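Local coordinates for tail spike protein (Acinetobacter phage vB_AbaP_AS12, PDB 6EU4) that forms a trimeric phage tailspike that probably recognises, and may degrade, the surface polysaccharide of its Acinetobacter baumannii host, at residues A[125-130]-A[149-154]; A[174-179]-A[198-203]. One frame throughout, in Å; residues are numbered along the deposited sequence. Where two conformers were deposited one is given.

In the fold
The two contacts lie near the start of the long parallel beta-helix that makes up the body of the tailspike, with centres about 6 Å apart. Along the chain, both segments of contact 1 precede those of contact 2. Contact 1 stacks strand 124-127 on strand 148-151 along one wall of the helix; strand 196-200 is the next parallel neighbour on that wall. Contact 2 starts from this third strand and crosses the interior to residues 174-177, at and just before the corner at 176-177. Lys151 joins them: its NZ forms a salt bridge with OD1 of Asp174 at 2.8 Å, and its backbone N probably bonds to Gln199 O. Together they tie successive coils along the wall and across the interior.

Contact 1 of 2, residues A[125-130]-A[149-154]; sequences YHTSVP and FIKTTN
Strands 125-127 and 149-151 run parallel, 4.6 Å apart at closest approach, pairing Tyr125 with Phe149, His126 with Ile150 and Thr127 with Lys151. As in a parallel ladder, the bonds pass back and forth: Ile150 N gives a nearly straight bond to Tyr125 O (2.8 Å, 165°), Thr127 N bonds to Ile150 O, and Thr152 N meets Thr127 O almost along the C=O axis, carrying the pairing just past the strand ends. On the partly exposed face, the His126 ring and Ile150 point the same way, and Ile150 CB lies under the ring as a CH-pi contact, 4.0 Å from its centroid. Thr152 CG2 approaches the same ring at its edge. On the other face, CD2 of Tyr125 comes to the edge of the Phe149 ring, 3.9 Å from CE1, and the two side chains cross obliquely. Lys151 leaves the strand with CG anti to the backbone N (chi1 -179°), then bends at chi2 and chi4; its CE presses against Val129 C at 3.5 Å and follows the turn into Pro130. NZ bonds to Thr153 O at 3.0 Å and to Asn155 O, so backbone carbonyls help hold the ammonium group. Thr153 OG1 donates a short bond of 2.5 Å to Ser128 O from above the carbonyl plane, joining the two turns that follow the strands. Ile109 of helix 106-113 covers Tyr125, Thr127 and Phe149, while Phe149 and Lys151 also pack on Ile176 of strand 175-179 across the interior, and strand 196-200 continues the wall beyond strand 148-151.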
loop_
_atom_site.group_PDB
_atom_site.type_symbol
_atom_site.label_atom_id
_atom_site.label_comp_id
_atom_site.label_asym_id
_atom_site.label_seq_id
_atom_site.Cartn_x
_atom_site.Cartn_y
_atom_site.Cartn_z
ATOM N N TYR A 125 -30.846 14.680 -18.248
ATOM C CA TYR A 125 -30.939 15.629 -19.344
ATOM C C TYR A 125 -30.479 14.922 -20.610
ATOM O O TYR A 125 -29.463 14.222 -20.594
ATOM C CB TYR A 125 -30.067 16.841 -19.085
ATOM C CG TYR A 125 -30.265 17.488 -17.740
ATOM C CD1 TYR A 125 -31.221 18.477 -17.546
ATOM C CD2 TYR A 125 -29.489 17.106 -16.657
ATOM C CE1 TYR A 125 -31.388 19.084 -16.298
ATOM C CE2 TYR A 125 -29.641 17.704 -15.410
ATOM C CZ TYR A 125 -30.577 18.680 -15.234
ATOM O OH TYR A 125 -30.717 19.247 -13.988
ATOM N N HIS A 126 -31.226 15.096 -21.700
ATOM C CA HIS A 126 -30.900 14.460 -22.973
ATOM C C HIS A 126 -30.201 15.453 -23.894
ATOM O O HIS A 126 -30.546 16.633 -23.927
ATOM C CB HIS A 126 -32.164 13.910 -23.639
ATOM C CG HIS A 126 -32.732 12.745 -22.903
ATOM N ND1 HIS A 126 -33.365 12.880 -21.684
ATOM C CD2 HIS A 126 -32.723 11.423 -23.186
ATOM C CE1 HIS A 126 -33.735 11.684 -21.258
ATOM N NE2 HIS A 126 -33.360 10.784 -22.152
ATOM N N THR A 127 -29.194 14.968 -24.618
ATOM C CA THR A 127 -28.342 15.828 -25.426
ATOM C C THR A 127 -28.120 15.215 -26.797
ATOM O O THR A 127 -27.950 14.002 -26.924
ATOM C CB THR A 127 -26.990 16.029 -24.764
ATOM O OG1 THR A 127 -26.403 14.738 -24.520
ATOM C CG2 THR A 127 -27.152 16.800 -23.469
ATOM N N SER A 128 -28.098 16.062 -27.825
ATOM C CA SER A 128 -27.833 15.602 -29.184
ATOM C C SER A 128 -26.391 15.835 -29.620
ATOM O O SER A 128 -25.996 15.351 -30.691
ATOM C CB SER A 128 -28.759 16.297 -30.170
ATOM O OG SER A 128 -28.349 17.643 -30.347
ATOM N N VAL A 129 -25.615 16.575 -28.832
ATOM C CA VAL A 129 -24.197 16.797 -29.098
ATOM C C VAL A 129 -23.444 16.612 -27.787
ATOM O O VAL A 129 -24.050 16.584 -26.703
ATOM C CB VAL A 129 -23.945 18.202 -29.697
ATOM C CG1 VAL A 129 -24.558 18.309 -31.104
ATOM C CG2 VAL A 129 -24.500 19.286 -28.798
ATOM N N PRO A 130 -22.124 16.466 -27.845
ATOM C CA PRO A 130 -21.350 16.467 -26.601
ATOM C C PRO A 130 -21.467 17.821 -25.918
ATOM O O PRO A 130 -21.717 18.847 -26.560
ATOM C CB PRO A 130 -19.907 16.202 -27.069
ATOM C CG PRO A 130 -20.036 15.740 -28.510
ATOM C CD PRO A 130 -21.243 16.431 -29.026
ATOM N N PHE A 149 -26.437 12.835 -17.962
ATOM C CA PHE A 149 -26.628 13.204 -19.359
ATOM C C PHE A 149 -26.809 11.941 -20.182
ATOM O O PHE A 149 -26.009 11.007 -20.061
ATOM C CB PHE A 149 -25.430 13.986 -19.910
ATOM C CG PHE A 149 -25.120 15.249 -19.159
ATOM C CD1 PHE A 149 -26.132 16.073 -18.694
ATOM C CD2 PHE A 149 -23.809 15.614 -18.915
ATOM C CE1 PHE A 149 -25.840 17.248 -17.987
ATOM C CE2 PHE A 149 -23.511 16.783 -18.195
ATOM C CZ PHE A 149 -24.543 17.596 -17.733
ATOM N N ILE A 150 -27.833 11.943 -21.035
ATOM C CA ILE A 150 -28.119 10.854 -21.956
ATOM C C ILE A 150 -27.929 11.394 -23.367
ATOM O O ILE A 150 -28.686 12.265 -23.812
ATOM C CB ILE A 150 -29.540 10.313 -21.766
ATOM C CG1 ILE A 150 -29.806 10.027 -20.280
ATOM C CG2 ILE A 150 -29.747 9.074 -22.620
ATOM C CD1 ILE A 150 -28.933 8.945 -19.698
ATOM N N LYS A 151 -26.935 10.877 -24.075
ATOM C CA LYS A 151 -26.657 11.327 -25.427
ATOM C C LYS A 151 -27.406 10.453 -26.425
ATOM O O LYS A 151 -27.328 9.223 -26.353
ATOM C CB LYS A 151 -25.157 11.276 -25.696
ATOM C CG LYS A 151 -24.834 11.765 -27.089
ATOM C CD LYS A 151 -23.576 12.564 -27.110
ATOM C CE LYS A 151 -23.339 13.178 -28.469
ATOM N NZ LYS A 151 -22.636 12.249 -29.340
ATOM N N THR A 152 -28.104 11.091 -27.370
ATOM C CA THR A 152 -29.053 10.412 -28.246
ATOM C C THR A 152 -28.568 10.254 -29.680
ATOM O O THR A 152 -29.314 9.730 -30.523
ATOM C CB THR A 152 -30.378 11.177 -28.279
ATOM O OG1 THR A 152 -30.168 12.455 -28.886
ATOM C CG2 THR A 152 -30.926 11.374 -26.866
ATOM N N THR A 153 -27.376 10.727 -29.988
ATOM C CA THR A 153 -26.824 10.693 -31.335
ATOM C C THR A 153 -25.344 10.361 -31.249
ATOM O O THR A 153 -24.756 10.310 -30.160
ATOM C CB THR A 153 -26.930 12.044 -32.050
ATOM O OG1 THR A 153 -25.945 12.924 -31.471
ATOM C CG2 THR A 153 -28.324 12.652 -31.926
ATOM N N ASN A 154 -24.728 10.217 -32.423
ATOM C CA ASN A 154 -23.279 10.134 -32.531
ATOM C C ASN A 154 -22.658 11.460 -32.972
ATOM O O ASN A 154 -21.515 11.473 -33.438
ATOM C CB ASN A 154 -22.892 9.015 -33.504
ATOM C CG ASN A 154 -23.434 7.661 -33.070
ATOM O OD1 ASN A 154 -24.292 7.078 -33.746
ATOM N ND2 ASN A 154 -22.975 7.176 -31.923
#

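Contact 2 of 2, residues A[174-179]-A[198-203]; sequences DAIMVA and LQYDSA
One face of the Tyr200 ring carries Ile176, whose CG1 sits over it as a CH-pi contact 3.9 Å from the centroid, closest to CE1 at 3.5 Å; at the edge, in the ring plane, stands Asp174 OD1. Tyrosine and aspartate meet tip to tip: Tyr200 OH donates to Asp174 OD1 at 2.8 Å, with carboxylate and ring planes 89° apart, and the hydroxyl reaches the oxygen from 67° out of the carboxylate plane. Asp174 extends to this point with CG anti to its backbone N (chi1 179°). The same OD1 forms a salt bridge with Lys151 NZ, and OD2 accepts from Asn154 ND2, so the carboxylate is gripped on both oxygens and would be expected to stay ionised. Ile176 slides past Tyr200 and Leu198 in the opposite sense. Its CD1 is pushed up against the backbone of the facing strand, 3.3 Å from Gln199 C, a tight fit, while its CG2 meets Leu198 CD2 at 4.0 Å. Selenomethionine Met177 crosses Leu198 at about a right angle, CB against CD1 (4.0 Å) and SE against CD2. These apolar groups fill the space between the corner at 176-177 and strand 198-200, which are linked by side chains without backbone pairing. Along the helix axis, the backbone of Ile176 bonds to Val131 in the preceding coil and to Ile209 and Gly210 in the following one, while strand 196-200 is flanked by parallel strands 148-151 and 219-229.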
loop_
_atom_site.group_PDB
_atom_site.type_symbol
_atom_site.label_atom_id
_atom_site.label_comp_id
_atom_site.label_asym_id
_atom_site.label_seq_id
_atom_site.Cartn_x
_atom_site.Cartn_y
_atom_site.Cartn_z
ATOM N N ASP A 174 -16.983 11.778 -31.137
ATOM C CA ASP A 174 -18.267 11.301 -30.623
ATOM C C ASP A 174 -18.072 10.910 -29.160
ATOM O O ASP A 174 -17.561 9.830 -28.860
ATOM C CB ASP A 174 -18.781 10.119 -31.434
ATOM C CG ASP A 174 -20.115 9.595 -30.906
ATOM O OD1 ASP A 174 -20.759 10.315 -30.112
ATOM O OD2 ASP A 174 -20.513 8.478 -31.288
ATOM N N ALA A 175 -18.471 11.809 -28.262
ATOM C CA ALA A 175 -18.350 11.647 -26.824
ATOM C C ALA A 175 -19.570 12.275 -26.169
ATOM O O ALA A 175 -20.310 13.028 -26.806
ATOM C CB ALA A 175 -17.079 12.302 -26.290
ATOM N N ILE A 176 -19.805 11.939 -24.902
ATOM C CA ILE A 176 -20.908 12.546 -24.156
ATOM C C ILE A 176 -20.473 13.846 -23.517
ATOM O O ILE A 176 -21.156 14.872 -23.629
ATOM C CB ILE A 176 -21.464 11.568 -23.097
ATOM C CG1 ILE A 176 -21.842 10.243 -23.757
ATOM C CG2 ILE A 176 -22.666 12.184 -22.401
ATOM C CD1 ILE A 176 -22.225 9.164 -22.764
HETATM N N MSE A 177 -19.327 13.806 -22.854
HETATM C CA MSE A 177 -18.737 14.972 -22.213
HETATM C C MSE A 177 -17.259 15.073 -22.616
HETATM O O MSE A 177 -16.579 14.054 -22.776
HETATM C CB MSE A 177 -18.905 14.870 -20.678
HETATM C CG MSE A 177 -18.725 16.132 -19.940
HETATM SE SE MSE A 177 -19.268 15.821 -18.058
HETATM C CE MSE A 177 -19.687 17.635 -17.693
ATOM N N VAL A 178 -16.779 16.302 -22.810
ATOM C CA VAL A 178 -15.427 16.566 -23.292
ATOM C C VAL A 178 -14.784 17.618 -22.399
ATOM O O VAL A 178 -15.385 18.667 -22.148
ATOM C CB VAL A 178 -15.433 17.062 -24.753
ATOM C CG1 VAL A 178 -14.005 17.298 -25.271
ATOM C CG2 VAL A 178 -16.189 16.079 -25.646
ATOM N N ALA A 179 -13.563 17.348 -21.940
ATOM C CA ALA A 179 -12.764 18.323 -21.205
ATOM C C ALA A 179 -11.869 19.061 -22.195
ATOM O O ALA A 179 -11.126 18.424 -22.947
ATOM C CB ALA A 179 -11.902 17.636 -20.143
ATOM N N LEU A 198 -23.083 9.400 -17.258
ATOM C CA LEU A 198 -22.938 9.766 -18.666
ATOM C C LEU A 198 -23.248 8.508 -19.459
ATOM O O LEU A 198 -22.515 7.518 -19.345
ATOM C CB LEU A 198 -21.511 10.234 -18.984
ATOM C CG LEU A 198 -20.971 11.416 -18.189
ATOM C CD1 LEU A 198 -19.480 11.598 -18.449
ATOM C CD2 LEU A 198 -21.732 12.655 -18.568
ATOM N N GLN A 199 -24.324 8.518 -20.236
ATOM C CA GLN A 199 -24.706 7.326 -20.983
ATOM C C GLN A 199 -25.165 7.686 -22.385
ATOM O O GLN A 199 -25.769 8.737 -22.604
ATOM C CB GLN A 199 -25.846 6.562 -20.278
ATOM C CG GLN A 199 -25.518 6.178 -18.852
ATOM C CD GLN A 199 -26.595 5.323 -18.214
ATOM O OE1 GLN A 199 -27.396 4.678 -18.911
ATOM N NE2 GLN A 199 -26.631 5.319 -16.883
ATOM N N TYR A 200 -24.923 6.771 -23.325
ATOM C CA TYR A 200 -25.639 6.817 -24.594
ATOM C C TYR A 200 -27.002 6.157 -24.445
ATOM O O TYR A 200 -27.188 5.262 -23.621
ATOM C CB TYR A 200 -24.868 6.107 -25.704
ATOM C CG TYR A 200 -23.705 6.915 -26.203
ATOM C CD1 TYR A 200 -22.482 6.850 -25.569
ATOM C CD2 TYR A 200 -23.843 7.767 -27.286
ATOM C CE1 TYR A 200 -21.401 7.617 -26.008
ATOM C CE2 TYR A 200 -22.775 8.530 -27.739
ATOM C CZ TYR A 200 -21.558 8.449 -27.086
ATOM O OH TYR A 200 -20.503 9.217 -27.529
ATOM N N ASP A 201 -27.960 6.642 -25.233
ATOM C CA ASP A 201 -29.210 5.930 -25.485
ATOM C C ASP A 201 -28.899 4.499 -25.913
ATOM O O ASP A 201 -28.229 4.279 -26.920
ATOM C CB ASP A 201 -29.980 6.690 -26.568
ATOM C CG ASP A 201 -31.354 6.090 -26.892
ATOM O OD1 ASP A 201 -31.677 4.963 -26.455
ATOM O OD2 ASP A 201 -32.114 6.794 -27.601
ATOM N N SER A 202 -29.341 3.517 -25.114
ATOM C CA SER A 202 -28.960 2.128 -25.371
ATOM C C SER A 202 -29.437 1.648 -26.732
ATOM O O SER A 202 -28.895 0.668 -27.250
ATOM C CB SER A 202 -29.517 1.197 -24.282
ATOM O OG SER A 202 -30.938 1.165 -24.351
ATOM N N ALA A 203 -30.418 2.321 -27.324
ATOM C CA ALA A 203 -30.933 1.935 -28.632
ATOM C C ALA A 203 -29.998 2.305 -29.777
ATOM O O ALA A 203 -30.151 1.763 -30.875
ATOM C CB ALA A 203 -32.300 2.584 -28.872
#